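Local coordinates for DisA protein (Sorangium cellulosum, PDB 6CCA) that probably catalyses the gem-dimethylation of a polyketide intermediate as the carbon methyltransferase of the disorazol assembly line, at residues G83-A88 with G122-T127; A115-I120 with S128-P133; M76-R81 with R92-V97; E66-C71 with L157-Y162. All coordinates share one frame; numbering follows the deposited sequence.

Contact 1: G83-A88 with G122-T127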
loop_
_atom_site.group_PDB
_atom_site.type_symbol
_atom_site.label_atom_id
_atom_site.label_comp_id
_atom_site.label_asym_id
_atom_site.label_seq_id
_atom_site.Cartn_x
_atom_site.Cartn_y
_atom_site.Cartn_z
ATOM N N GLY A 83 -27.086 -1.263 -25.210
ATOM C CA GLY A 83 -27.507 -0.346 -26.312
ATOM C C GLY A 83 -28.019 1.011 -25.897
ATOM O O GLY A 83 -28.694 1.737 -26.644
ATOM N N SER A 84 -27.750 1.368 -24.668
ATOM C CA SER A 84 -28.232 2.584 -24.155
ATOM C C SER A 84 -26.985 3.559 -24.109
ATOM O O SER A 84 -25.816 3.085 -24.046
ATOM C CB SER A 84 -28.898 2.280 -22.825
ATOM O OG SER A 84 -28.623 3.302 -21.963
ATOM N N ALA A 85 -27.232 4.878 -24.200
ATOM C CA ALA A 85 -26.161 5.840 -24.233
ATOM C C ALA A 85 -26.432 6.868 -23.183
ATOM O O ALA A 85 -27.582 7.211 -22.913
ATOM C CB ALA A 85 -26.015 6.455 -25.622
ATOM N N GLU A 86 -25.374 7.320 -22.537
ATOM C CA GLU A 86 -25.495 8.293 -21.445
ATOM C C GLU A 86 -24.406 9.321 -21.643
ATOM O O GLU A 86 -23.395 9.058 -22.283
ATOM C CB GLU A 86 -25.214 7.638 -20.076
ATOM C CG GLU A 86 -26.050 6.411 -19.687
ATOM C CD GLU A 86 -27.399 6.811 -19.156
ATOM O OE1 GLU A 86 -27.539 8.006 -18.790
ATOM O OE2 GLU A 86 -28.308 5.944 -19.130
ATOM N N SER A 87 -24.649 10.500 -21.121
ATOM C CA SER A 87 -23.595 11.426 -20.882
ATOM C C SER A 87 -22.996 11.106 -19.493
ATOM O O SER A 87 -23.703 11.168 -18.499
ATOM C CB SER A 87 -24.146 12.843 -20.881
ATOM O OG SER A 87 -23.356 13.689 -20.065
ATOM N N ALA A 88 -21.684 10.858 -19.465
ATOM C CA ALA A 88 -20.898 10.768 -18.234
ATOM C C ALA A 88 -21.162 11.923 -17.280
ATOM O O ALA A 88 -21.401 11.703 -16.083
ATOM C CB ALA A 88 -19.415 10.687 -18.552
ATOM N N GLY A 122 -15.294 10.280 -25.693
ATOM C CA GLY A 122 -15.458 11.526 -24.966
ATOM C C GLY A 122 -16.464 11.356 -23.853
ATOM O O GLY A 122 -16.400 10.366 -23.133
ATOM N N ASP A 123 -17.426 12.259 -23.739
ATOM C CA ASP A 123 -18.439 12.217 -22.711
ATOM C C ASP A 123 -19.475 11.148 -22.941
ATOM O O ASP A 123 -20.331 10.955 -22.136
ATOM C CB ASP A 123 -19.131 13.571 -22.633
ATOM C CG ASP A 123 -20.248 13.615 -21.650
ATOM O OD1 ASP A 123 -20.013 13.651 -20.447
ATOM O OD2 ASP A 123 -21.379 13.658 -22.070
ATOM N N ARG A 124 -19.392 10.466 -24.062
ATOM C CA ARG A 124 -20.417 9.529 -24.437
ATOM C C ARG A 124 -20.161 8.077 -24.082
ATOM O O ARG A 124 -19.231 7.469 -24.528
ATOM C CB ARG A 124 -20.764 9.644 -25.911
ATOM C CG ARG A 124 -21.858 8.701 -26.293
ATOM C CD ARG A 124 -22.528 9.072 -27.582
ATOM N NE ARG A 124 -22.850 7.853 -28.284
ATOM C CZ ARG A 124 -24.057 7.448 -28.607
ATOM N NH1 ARG A 124 -25.122 8.203 -28.387
ATOM N NH2 ARG A 124 -24.178 6.289 -29.203
ATOM N N LEU A 125 -21.086 7.543 -23.310
ATOM C CA LEU A 125 -21.041 6.199 -22.814
ATOM C C LEU A 125 -22.071 5.338 -23.508
ATOM O O LEU A 125 -23.181 5.717 -23.613
ATOM C CB LEU A 125 -21.326 6.215 -21.322
ATOM C CG LEU A 125 -20.506 7.192 -20.516
ATOM C CD1 LEU A 125 -20.924 7.239 -19.069
ATOM C CD2 LEU A 125 -19.030 6.924 -20.658
ATOM N N PHE A 126 -21.671 4.185 -23.967
ATOM C CA PHE A 126 -22.551 3.300 -24.673
ATOM C C PHE A 126 -22.399 1.932 -24.050
ATOM O O PHE A 126 -21.281 1.370 -24.008
ATOM C CB PHE A 126 -22.163 3.207 -26.150
ATOM C CG PHE A 126 -23.159 2.425 -26.972
ATOM C CD1 PHE A 126 -24.436 2.910 -27.163
ATOM C CD2 PHE A 126 -22.814 1.211 -27.531
ATOM C CE1 PHE A 126 -25.353 2.174 -27.928
ATOM C CE2 PHE A 126 -23.721 0.470 -28.250
ATOM C CZ PHE A 126 -24.970 0.969 -28.486
ATOM N N THR A 127 -23.519 1.340 -23.618
ATOM C CA THR A 127 -23.438 -0.027 -23.064
ATOM C C THR A 127 -23.392 -1.009 -24.165
ATOM O O THR A 127 -24.278 -1.025 -25.072
ATOM C CB THR A 127 -24.626 -0.407 -22.125
ATOM O OG1 THR A 127 -25.895 -0.043 -22.719
ATOM C CG2 THR A 127 -24.579 0.346 -20.905
#

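Contact 2: A115-I120 with S128-P133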
loop_
_atom_site.group_PDB
_atom_site.type_symbol
_atom_site.label_atom_id
_atom_site.label_comp_id
_atom_site.label_asym_id
_atom_site.label_seq_id
_atom_site.Cartn_x
_atom_site.Cartn_y
_atom_site.Cartn_z
ATOM N N ALA A 115 -13.190 -3.610 -19.202
ATOM C CA ALA A 115 -13.825 -4.888 -19.111
ATOM C C ALA A 115 -14.726 -5.217 -20.340
ATOM O O ALA A 115 -15.306 -6.290 -20.359
ATOM C CB ALA A 115 -14.687 -4.933 -17.834
ATOM N N GLY A 116 -14.917 -4.283 -21.267
ATOM C CA GLY A 116 -15.795 -4.547 -22.408
ATOM C C GLY A 116 -17.274 -4.268 -22.173
ATOM O O GLY A 116 -18.106 -4.598 -23.016
ATOM N N TYR A 117 -17.638 -3.615 -21.051
ATOM C CA TYR A 117 -19.022 -3.268 -20.800
ATOM C C TYR A 117 -19.455 -1.929 -21.332
ATOM O O TYR A 117 -20.645 -1.741 -21.614
ATOM C CB TYR A 117 -19.298 -3.313 -19.272
ATOM C CG TYR A 117 -19.220 -4.695 -18.621
ATOM C CD1 TYR A 117 -19.958 -5.758 -19.106
ATOM C CD2 TYR A 117 -18.455 -4.934 -17.475
ATOM C CE1 TYR A 117 -19.914 -7.018 -18.536
ATOM C CE2 TYR A 117 -18.411 -6.183 -16.890
ATOM C CZ TYR A 117 -19.159 -7.228 -17.416
ATOM O OH TYR A 117 -19.141 -8.494 -16.885
ATOM N N LEU A 118 -18.543 -0.941 -21.410
ATOM C CA LEU A 118 -18.852 0.396 -21.915
ATOM C C LEU A 118 -17.926 0.640 -23.110
ATOM O O LEU A 118 -16.806 0.146 -23.134
ATOM C CB LEU A 118 -18.589 1.521 -20.921
ATOM C CG LEU A 118 -19.475 1.632 -19.698
ATOM C CD1 LEU A 118 -19.104 2.828 -18.897
ATOM C CD2 LEU A 118 -20.977 1.660 -20.056
ATOM N N ARG A 119 -18.447 1.365 -24.096
ATOM C CA ARG A 119 -17.629 1.999 -25.117
ATOM C C ARG A 119 -17.735 3.464 -24.811
ATOM O O ARG A 119 -18.825 3.995 -24.565
ATOM C CB ARG A 119 -18.126 1.668 -26.520
ATOM C CG ARG A 119 -17.256 2.262 -27.632
ATOM C CD ARG A 119 -17.332 1.478 -28.954
ATOM N NE ARG A 119 -18.678 0.993 -29.306
ATOM C CZ ARG A 119 -19.697 1.776 -29.664
ATOM N NH1 ARG A 119 -19.524 3.107 -29.727
ATOM N NH2 ARG A 119 -20.893 1.234 -29.974
ATOM N N ILE A 120 -16.579 4.144 -24.768
ATOM C CA ILE A 120 -16.530 5.481 -24.351
ATOM C C ILE A 120 -15.897 6.377 -25.454
ATOM O O ILE A 120 -14.873 6.030 -25.983
ATOM C CB ILE A 120 -15.618 5.666 -23.092
ATOM C CG1 ILE A 120 -16.194 4.857 -21.921
ATOM C CG2 ILE A 120 -15.541 7.110 -22.722
ATOM C CD1 ILE A 120 -15.502 5.012 -20.591
ATOM N N SER A 128 -22.435 -1.899 -24.054
ATOM C CA SER A 128 -22.240 -2.943 -24.979
ATOM C C SER A 128 -23.120 -4.129 -24.738
ATOM O O SER A 128 -23.817 -4.217 -23.723
ATOM C CB SER A 128 -20.803 -3.451 -24.914
ATOM O OG SER A 128 -20.587 -4.487 -23.930
ATOM N N GLU A 129 -23.032 -5.038 -25.706
ATOM C CA GLU A 129 -23.665 -6.355 -25.696
ATOM C C GLU A 129 -23.343 -7.244 -24.521
ATOM O O GLU A 129 -24.150 -8.106 -24.197
ATOM C CB GLU A 129 -23.310 -7.125 -26.989
ATOM C CG GLU A 129 -24.115 -6.640 -28.184
ATOM C CD GLU A 129 -25.627 -6.631 -27.912
ATOM O OE1 GLU A 129 -26.232 -7.735 -27.905
ATOM O OE2 GLU A 129 -26.218 -5.537 -27.700
ATOM N N ARG A 130 -22.200 -7.015 -23.883
ATOM C CA ARG A 130 -21.803 -7.794 -22.718
ATOM C C ARG A 130 -22.609 -7.408 -21.481
ATOM O O ARG A 130 -22.630 -8.146 -20.495
ATOM C CB ARG A 130 -20.308 -7.620 -22.444
ATOM C CG ARG A 130 -19.478 -8.865 -22.713
ATOM C CD ARG A 130 -18.105 -8.764 -22.068
ATOM N NE ARG A 130 -17.927 -9.745 -21.002
ATOM C CZ ARG A 130 -17.154 -9.559 -19.937
ATOM N NH1 ARG A 130 -16.485 -8.424 -19.791
ATOM N NH2 ARG A 130 -17.052 -10.509 -19.016
ATOM N N VAL A 131 -23.271 -6.255 -21.529
ATOM C CA VAL A 131 -24.057 -5.803 -20.390
ATOM C C VAL A 131 -25.339 -6.691 -20.235
ATOM O O VAL A 131 -26.165 -6.750 -21.154
ATOM C CB VAL A 131 -24.379 -4.318 -20.509
ATOM C CG1 VAL A 131 -25.349 -3.849 -19.463
ATOM C CG2 VAL A 131 -23.121 -3.481 -20.405
ATOM N N THR A 132 -25.424 -7.444 -19.137
ATOM C CA THR A 132 -26.642 -8.173 -18.729
ATOM C C THR A 132 -26.914 -7.872 -17.217
ATOM O O THR A 132 -26.096 -7.178 -16.597
ATOM C CB THR A 132 -26.462 -9.672 -18.923
ATOM O OG1 THR A 132 -25.487 -10.163 -18.000
ATOM C CG2 THR A 132 -26.000 -10.016 -20.370
ATOM N N PRO A 133 -28.033 -8.371 -16.657
ATOM C CA PRO A 133 -28.301 -8.158 -15.221
ATOM C C PRO A 133 -27.295 -8.963 -14.396
ATOM O O PRO A 133 -27.176 -10.165 -14.536
ATOM C CB PRO A 133 -29.769 -8.650 -15.034
ATOM C CG PRO A 133 -30.342 -8.576 -16.472
ATOM C CD PRO A 133 -29.170 -9.123 -17.258
#

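Contact 3: M76-R81 with R92-V97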
loop_
_atom_site.group_PDB
_atom_site.type_symbol
_atom_site.label_atom_id
_atom_site.label_comp_id
_atom_site.label_asym_id
_atom_site.label_seq_id
_atom_site.Cartn_x
_atom_site.Cartn_y
_atom_site.Cartn_z
ATOM N N MET A 76 -27.716 1.281 -8.753
ATOM C CA MET A 76 -28.062 2.689 -8.767
ATOM C C MET A 76 -28.949 3.127 -9.968
ATOM O O MET A 76 -29.187 4.325 -10.124
ATOM C CB MET A 76 -26.801 3.514 -8.702
ATOM C CG MET A 76 -26.047 3.392 -7.386
ATOM S SD MET A 76 -24.393 4.048 -7.436
ATOM C CE MET A 76 -24.719 5.734 -7.040
ATOM N N GLY A 77 -29.392 2.189 -10.802
ATOM C CA GLY A 77 -30.246 2.480 -11.961
ATOM C C GLY A 77 -29.489 2.939 -13.193
ATOM O O GLY A 77 -30.007 3.735 -13.992
ATOM N N ALA A 78 -28.246 2.487 -13.335
ATOM C CA ALA A 78 -27.463 2.760 -14.529
ATOM C C ALA A 78 -26.914 1.501 -15.151
ATOM O O ALA A 78 -26.650 0.443 -14.500
ATOM C CB ALA A 78 -26.349 3.767 -14.231
ATOM N N PHE A 79 -26.785 1.574 -16.463
ATOM C CA PHE A 79 -26.255 0.528 -17.235
ATOM C C PHE A 79 -26.973 -0.794 -17.054
ATOM O O PHE A 79 -26.336 -1.832 -17.089
ATOM C CB PHE A 79 -24.744 0.339 -16.899
ATOM C CG PHE A 79 -23.949 1.574 -16.948
ATOM C CD1 PHE A 79 -24.195 2.556 -17.899
ATOM C CD2 PHE A 79 -22.865 1.750 -16.082
ATOM C CE1 PHE A 79 -23.435 3.699 -17.972
ATOM C CE2 PHE A 79 -22.107 2.889 -16.144
ATOM C CZ PHE A 79 -22.387 3.895 -17.076
ATOM N N GLN A 80 -28.308 -0.767 -16.938
ATOM C CA GLN A 80 -29.072 -1.975 -16.753
ATOM C C GLN A 80 -29.237 -2.788 -17.998
ATOM O O GLN A 80 -29.422 -4.004 -17.909
ATOM C CB GLN A 80 -30.429 -1.665 -16.091
ATOM C CG GLN A 80 -30.218 -1.241 -14.652
ATOM C CD GLN A 80 -31.320 -0.364 -14.081
ATOM O OE1 GLN A 80 -31.939 -0.714 -13.063
ATOM N NE2 GLN A 80 -31.533 0.793 -14.682
ATOM N N ARG A 81 -29.065 -2.148 -19.181
ATOM C CA ARG A 81 -29.373 -2.790 -20.442
ATOM C C ARG A 81 -28.323 -2.434 -21.517
ATOM O O ARG A 81 -27.822 -1.313 -21.497
ATOM C CB ARG A 81 -30.762 -2.278 -20.902
ATOM C CG ARG A 81 -31.961 -2.912 -20.155
ATOM C CD ARG A 81 -33.282 -2.136 -20.304
ATOM N NE ARG A 81 -33.304 -0.946 -19.441
ATOM C CZ ARG A 81 -33.680 -0.911 -18.151
ATOM N NH1 ARG A 81 -34.103 -2.005 -17.512
ATOM N NH2 ARG A 81 -33.639 0.247 -17.488
ATOM N N ARG A 92 -23.215 11.394 -13.750
ATOM C CA ARG A 92 -22.573 11.667 -12.473
ATOM C C ARG A 92 -23.493 12.441 -11.600
ATOM O O ARG A 92 -23.663 12.160 -10.470
ATOM C CB ARG A 92 -21.302 12.449 -12.683
ATOM C CG ARG A 92 -20.690 13.094 -11.461
ATOM C CD ARG A 92 -19.217 13.251 -11.708
ATOM N NE ARG A 92 -18.497 14.437 -11.249
ATOM C CZ ARG A 92 -18.057 14.671 -10.001
ATOM N NH1 ARG A 92 -18.353 13.864 -9.006
ATOM N NH2 ARG A 92 -17.339 15.749 -9.734
ATOM N N GLU A 93 -24.092 13.451 -12.176
ATOM C CA GLU A 93 -25.030 14.337 -11.454
ATOM C C GLU A 93 -26.270 13.600 -11.108
ATOM O O GLU A 93 -26.764 13.677 -10.001
ATOM C CB GLU A 93 -25.398 15.596 -12.290
ATOM C CG GLU A 93 -24.197 16.366 -12.874
ATOM C CD GLU A 93 -23.002 16.509 -11.920
ATOM O OE1 GLU A 93 -23.228 16.563 -10.692
ATOM O OE2 GLU A 93 -21.836 16.591 -12.388
ATOM N N ARG A 94 -26.790 12.869 -12.063
ATOM C CA ARG A 94 -27.972 12.114 -11.798
ATOM C C ARG A 94 -27.810 11.041 -10.709
ATOM O O ARG A 94 -28.760 10.770 -9.964
ATOM C CB ARG A 94 -28.419 11.427 -13.069
ATOM C CG ARG A 94 -29.556 10.446 -12.820
ATOM C CD ARG A 94 -29.932 9.764 -14.102
ATOM N NE ARG A 94 -29.972 8.315 -13.953
ATOM C CZ ARG A 94 -29.610 7.454 -14.897
ATOM N NH1 ARG A 94 -29.146 7.867 -16.075
ATOM N NH2 ARG A 94 -29.696 6.167 -14.665
ATOM N N LEU A 95 -26.640 10.394 -10.637
ATOM C CA LEU A 95 -26.418 9.347 -9.606
ATOM C C LEU A 95 -26.121 9.923 -8.256
ATOM O O LEU A 95 -26.311 9.247 -7.253
ATOM C CB LEU A 95 -25.233 8.431 -9.999
ATOM C CG LEU A 95 -25.466 7.496 -11.179
ATOM C CD1 LEU A 95 -24.181 6.749 -11.526
ATOM C CD2 LEU A 95 -26.577 6.525 -10.845
ATOM N N GLY A 96 -25.613 11.157 -8.213
ATOM C CA GLY A 96 -25.385 11.858 -6.930
ATOM C C GLY A 96 -23.964 11.718 -6.416
ATOM O O GLY A 96 -23.696 11.889 -5.246
ATOM N N VAL A 97 -23.039 11.440 -7.311
ATOM C CA VAL A 97 -21.683 11.184 -6.903
ATOM C C VAL A 97 -21.080 12.396 -6.225
ATOM O O VAL A 97 -21.203 13.506 -6.697
ATOM C CB VAL A 97 -20.841 10.802 -8.110
ATOM C CG1 VAL A 97 -19.359 10.693 -7.746
ATOM C CG2 VAL A 97 -21.391 9.529 -8.712
#

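Contact 4: E66-C71 with L157-Y162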
loop_
_atom_site.group_PDB
_atom_site.type_symbol
_atom_site.label_atom_id
_atom_site.label_comp_id
_atom_site.label_asym_id
_atom_site.label_seq_id
_atom_site.Cartn_x
_atom_site.Cartn_y
_atom_site.Cartn_z
ATOM N N GLU A 66 -14.639 -6.184 -11.725
ATOM C CA GLU A 66 -15.278 -5.579 -12.877
ATOM C C GLU A 66 -16.799 -5.810 -12.888
ATOM O O GLU A 66 -17.571 -4.874 -13.088
ATOM C CB GLU A 66 -14.673 -6.178 -14.151
ATOM C CG GLU A 66 -13.248 -5.739 -14.362
ATOM C CD GLU A 66 -12.533 -6.535 -15.444
ATOM O OE1 GLU A 66 -13.022 -7.568 -15.914
ATOM O OE2 GLU A 66 -11.469 -6.061 -15.814
ATOM N N ASP A 67 -17.178 -7.079 -12.712
ATOM C CA ASP A 67 -18.562 -7.487 -12.673
ATOM C C ASP A 67 -19.357 -6.887 -11.509
ATOM O O ASP A 67 -20.457 -6.396 -11.657
ATOM C CB ASP A 67 -18.610 -8.978 -12.601
ATOM C CG ASP A 67 -18.030 -9.657 -13.894
ATOM O OD1 ASP A 67 -17.682 -8.967 -14.887
ATOM O OD2 ASP A 67 -17.790 -10.848 -13.821
ATOM N N LEU A 68 -18.714 -6.851 -10.343
ATOM C CA LEU A 68 -19.275 -6.234 -9.146
ATOM C C LEU A 68 -19.543 -4.770 -9.398
ATOM O O LEU A 68 -20.564 -4.241 -8.952
ATOM C CB LEU A 68 -18.243 -6.417 -7.977
ATOM C CG LEU A 68 -18.787 -6.116 -6.572
ATOM C CD1 LEU A 68 -20.003 -6.965 -6.140
ATOM C CD2 LEU A 68 -17.589 -6.247 -5.611
ATOM N N LEU A 69 -18.575 -4.089 -10.034
ATOM C CA LEU A 69 -18.737 -2.708 -10.355
ATOM C C LEU A 69 -19.944 -2.482 -11.291
ATOM O O LEU A 69 -20.723 -1.564 -11.076
ATOM C CB LEU A 69 -17.450 -2.154 -10.970
ATOM C CG LEU A 69 -17.522 -0.709 -11.387
ATOM C CD1 LEU A 69 -17.908 0.235 -10.277
ATOM C CD2 LEU A 69 -16.175 -0.270 -11.993
ATOM N N LEU A 70 -20.078 -3.284 -12.315
ATOM C CA LEU A 70 -21.263 -3.150 -13.173
ATOM C C LEU A 70 -22.552 -3.273 -12.324
ATOM O O LEU A 70 -23.501 -2.446 -12.452
ATOM C CB LEU A 70 -21.263 -4.165 -14.260
ATOM C CG LEU A 70 -22.459 -4.104 -15.245
ATOM C CD1 LEU A 70 -22.696 -2.735 -15.866
ATOM C CD2 LEU A 70 -22.303 -5.181 -16.347
ATOM N N CYS A 71 -22.560 -4.268 -11.437
ATOM C CA CYS A 71 -23.669 -4.477 -10.504
ATOM C C CYS A 71 -23.929 -3.252 -9.642
ATOM O O CYS A 71 -25.105 -2.869 -9.480
ATOM C CB CYS A 71 -23.478 -5.741 -9.687
ATOM S SG CYS A 71 -25.028 -6.299 -8.911
ATOM N N LEU A 157 -14.046 -8.010 1.984
ATOM C CA LEU A 157 -14.009 -6.558 2.017
ATOM C C LEU A 157 -14.802 -5.940 0.824
ATOM O O LEU A 157 -15.504 -4.962 0.983
ATOM C CB LEU A 157 -12.560 -6.076 1.972
ATOM C CG LEU A 157 -12.462 -4.542 1.913
ATOM C CD1 LEU A 157 -13.201 -3.934 3.089
ATOM C CD2 LEU A 157 -11.010 -4.037 1.915
ATOM N N LEU A 158 -14.566 -6.443 -0.402
ATOM C CA LEU A 158 -15.297 -5.909 -1.559
ATOM C C LEU A 158 -16.787 -6.079 -1.381
ATOM O O LEU A 158 -17.559 -5.207 -1.750
ATOM C CB LEU A 158 -14.888 -6.614 -2.823
ATOM C CG LEU A 158 -13.516 -6.273 -3.349
ATOM C CD1 LEU A 158 -13.327 -6.995 -4.638
ATOM C CD2 LEU A 158 -13.434 -4.765 -3.666
ATOM N N TRP A 159 -17.216 -7.229 -0.875
ATOM C CA TRP A 159 -18.655 -7.476 -0.642
ATOM C C TRP A 159 -19.247 -6.548 0.401
ATOM O O TRP A 159 -20.311 -5.981 0.185
ATOM C CB TRP A 159 -18.936 -8.952 -0.304
ATOM C CG TRP A 159 -20.384 -9.304 -0.479
ATOM C CD1 TRP A 159 -21.310 -9.480 0.515
ATOM C CD2 TRP A 159 -21.100 -9.358 -1.715
ATOM N NE1 TRP A 159 -22.546 -9.709 -0.056
ATOM C CE2 TRP A 159 -22.448 -9.608 -1.412
ATOM C CE3 TRP A 159 -20.716 -9.254 -3.040
ATOM C CZ2 TRP A 159 -23.410 -9.814 -2.394
ATOM C CZ3 TRP A 159 -21.669 -9.396 -4.020
ATOM C CH2 TRP A 159 -23.007 -9.700 -3.695
ATOM N N ALA A 160 -18.494 -6.232 1.461
ATOM C CA ALA A 160 -18.961 -5.261 2.453
ATOM C C ALA A 160 -19.105 -3.863 1.821
ATOM O O ALA A 160 -20.055 -3.130 2.099
ATOM C CB ALA A 160 -18.024 -5.234 3.678
ATOM N N CYS A 161 -18.179 -3.494 0.963
ATOM C CA CYS A 161 -18.246 -2.195 0.305
ATOM C C CYS A 161 -19.437 -2.217 -0.674
ATOM O O CYS A 161 -20.204 -1.272 -0.733
ATOM C CB CYS A 161 -16.977 -1.915 -0.486
ATOM S SG CYS A 161 -15.554 -1.532 0.593
ATOM N N TYR A 162 -19.540 -3.309 -1.453
ATOM C CA TYR A 162 -20.637 -3.504 -2.431
ATOM C C TYR A 162 -22.007 -3.210 -1.821
ATOM O O TYR A 162 -22.851 -2.417 -2.341
ATOM C CB TYR A 162 -20.607 -4.904 -3.044
ATOM C CG TYR A 162 -21.942 -5.215 -3.686
ATOM C CD1 TYR A 162 -22.273 -4.671 -4.888
ATOM C CD2 TYR A 162 -22.862 -6.030 -3.078
ATOM C CE1 TYR A 162 -23.510 -4.887 -5.471
ATOM C CE2 TYR A 162 -24.127 -6.238 -3.617
ATOM C CZ TYR A 162 -24.446 -5.675 -4.827
ATOM O OH TYR A 162 -25.694 -5.839 -5.400
#

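Contact 1: G83-A88 with G122-T127
Ala85 and Phe126 face each other where the edge strand 85-87 joins strand 124-127, the middle strand of a three-stranded antiparallel sheet. The strand order 1-3-2, with helices 88-95 and 102-114 intervening, is consistent with a winged helix. The short strand segments 85-87 and 124-127 approach to 4.7 Å, with 153° between their N-to-C directions, hence antiparallel; Glu86 and Leu125 form a hydrogen-bonded pair, each N-H donating to the other's carbonyl. Ala85, Ser87, Arg124 and Phe126 lie on one face. There the methyl of Ala85 is met by two larger groups: the Arg124 guanidinium lays one face over it, with NH1 3.4 Å from Ala85 CB, while Phe126 presents its ring edge, CD1 being 4.2 Å from the same carbon. The far end of that ring packs more closely, Phe126 CE1 lying 3.5 Å from Gly83 C in an oblique approach. Leu125 projects from the reverse face and brings CD1 within 3.6 Å of Ala88 CA, beside Leu109 of helix 102-114. At one end of the ladder, Thr127 OG1 accepts Ser84 N at 3.0 Å and is also hydrogen-bonded to Arg81 O. The other end leads into helix 88-95. Asp123 CG stands anti to its own nitrogen (chi1 177°), swinging the carboxylate over the helix start: OD1 is hydrogen-bonded to Ala89 N, and Asp123 O receives Ala88 N at 3.0 Å. Ser87, the N-cap residue, bonds through OG to Thr90 N and donates to Asp123 OD2 at 2.8 Å, using the syn lone pair of that oxygen.

Contact 2: A115-I120 with S128-P133
A Schellman motif at Gly116, ending helix 102-114, meets a type I turn from Ser128 to Val131 just beyond the hairpin of strands 118-121 and 124-127, the likely wing of a winged helix. Ser128 is joined to Gly116 through its hydroxyl: Ser128 OG donates to Gly116 O at 2.6 Å, lying in the carbonyl plane. The same hydroxyl accepts Arg130 N at 3.0 Å, the defining bond of an ST turn. Its position between the backbone N and the carbonyl carbon (chi1 87°) lets it serve both partners. Ser128 N reaches Tyr117 O at 3.0 Å in an almost straight bond, although the donor stands above the carbonyl plane instead of on a lone pair. Arg130 then folds back over Tyr117. Its guanidinium lies flat on the phenol, with group centres 4.5 Å apart and planes inclined by only 10°, an offset cation-pi stack in which NH1 sits above one ring face, toward the rim. Arg130 NH1 also lies 2.5 Å from Ala115 O, but the angle of 116° makes this a weak bond and the short distance makes its geometry doubtful. Val131 adds an apolar contact: CG2 is 3.3 Å from Tyr117 O and 4.0 Å from Tyr117 CB. The phenol oxygen itself is hydrogen-bonded to Asp67 of helix 55-75 and to Lys134. The guanidinium near the C-terminal end of helix 102-114 is probably favourable electrostatically, and the flat stack would probably limit the rotation of a group that is exposed at the surface.

Contact 3: M76-R81 with R92-V97
Met76 and Leu95 cross at about a right angle where the ends of two helices come together, one residue before the glycine that terminates each: Gly77 after helix 55-75 and Gly96 after helix 88-95. Both glycines have positive phi and belong to Schellman motifs; in the second, Val97 N returns to Arg92 O at 3.3 Å. Starting at the root of the methionine, CB rests against Leu95 CD2 at 3.7 Å. The thioether continues extended through CG and SD, then turns at its last torsion (chi3 87°), which carries the terminal CE back over the root of the leucine, 4.0 Å from Leu95 CB and 3.9 Å from Leu95 O. Methionine thus touches the leucine at both its beginning and its tip. The CD2 branch also approaches Met76 O at 3.5 Å and Ala78 CB at 4.4 Å, while Phe73 of helix 55-75 provides further apolar cover for Leu95. Arg94 extends alongside, toward Gly77. Its NH2 lies near Gly77 O at the guanidinium edge, yet the angle is poor and the separation too short to be reliable, so no hydrogen bond is assigned. The firmer tie of this arginine is its salt bridge to Glu86 OE1 on strand 85-87. With no hydrogen bond between the two segments, cohesion here rests on apolar contact; among the polar atoms, Leu95 O, though beside a methyl, accepts Arg170 NE, so the carbonyl at this helix end is paired.

Contact 4: E66-C71 with L157-Y162
Leu68 reaches across to Tyr162 and Trp159 in a nearly parallel helix pair, the 66-71 part of helix 55-75 beside the 157-162 part of helix 152-163. The axes of the two segments run at 10° to each other but come no nearer than 11.2 Å, so side chains, not backbones, span the gap in this buried helix-helix contact.

Apolar contacts dominate. Leu68 CG is anti to the backbone N (chi1 -167°), and the fork points between the opposing residues. Its CD1 branch comes within 3.5 Å of Tyr162 CD1 and 3.6 Å of Trp159 CZ3, approaching both rings obliquely; CD2 rests on Leu158 CB at 3.9 Å. Within the second helix the two aromatic residues support each other, since Tyr162 CD2 lies over one face of the indole. Helix 135-146 packs alongside, Val138 on Cys71 and Met142 on Trp159.

The second kind of interaction is sulfur-aromatic. Cys71 SG stands 5.1 Å from the centroid of the Tyr162 ring and 64° off its normal, an oblique approach.

No hydrogen bond runs between the segments; the phenol oxygen of Tyr162 is hydrogen-bonded to Lys135 and weakly to Asp75. The sulfur of Cys71 approaches that end of the ring as well, with SG 3.6 Å from Tyr162 OH.

Helix 55-75 takes part in or borders contacts 2, 3 and 4: contact 4 uses its middle, contact 3 its terminating turn, and contact 2 packs Tyr117 on its Leu70. Contacts 1 and 2 share one sheet through neighbouring strands, with Phe126 O probably bonded to Arg119 N. Phe79, from the loop of contact 3, touches side chains of the other three. The extremes differ with depth: contact 4, buried, relies on leucine, sulfur and rings, while contact 1, at the surface, is chiefly a hydrogen-bonded ladder. The two partly buried contacts differ from each other, contact 3 being mainly apolar, whereas contact 2 combines a backbone bond and a serine hydroxyl bond with an arginine-tyrosine stack.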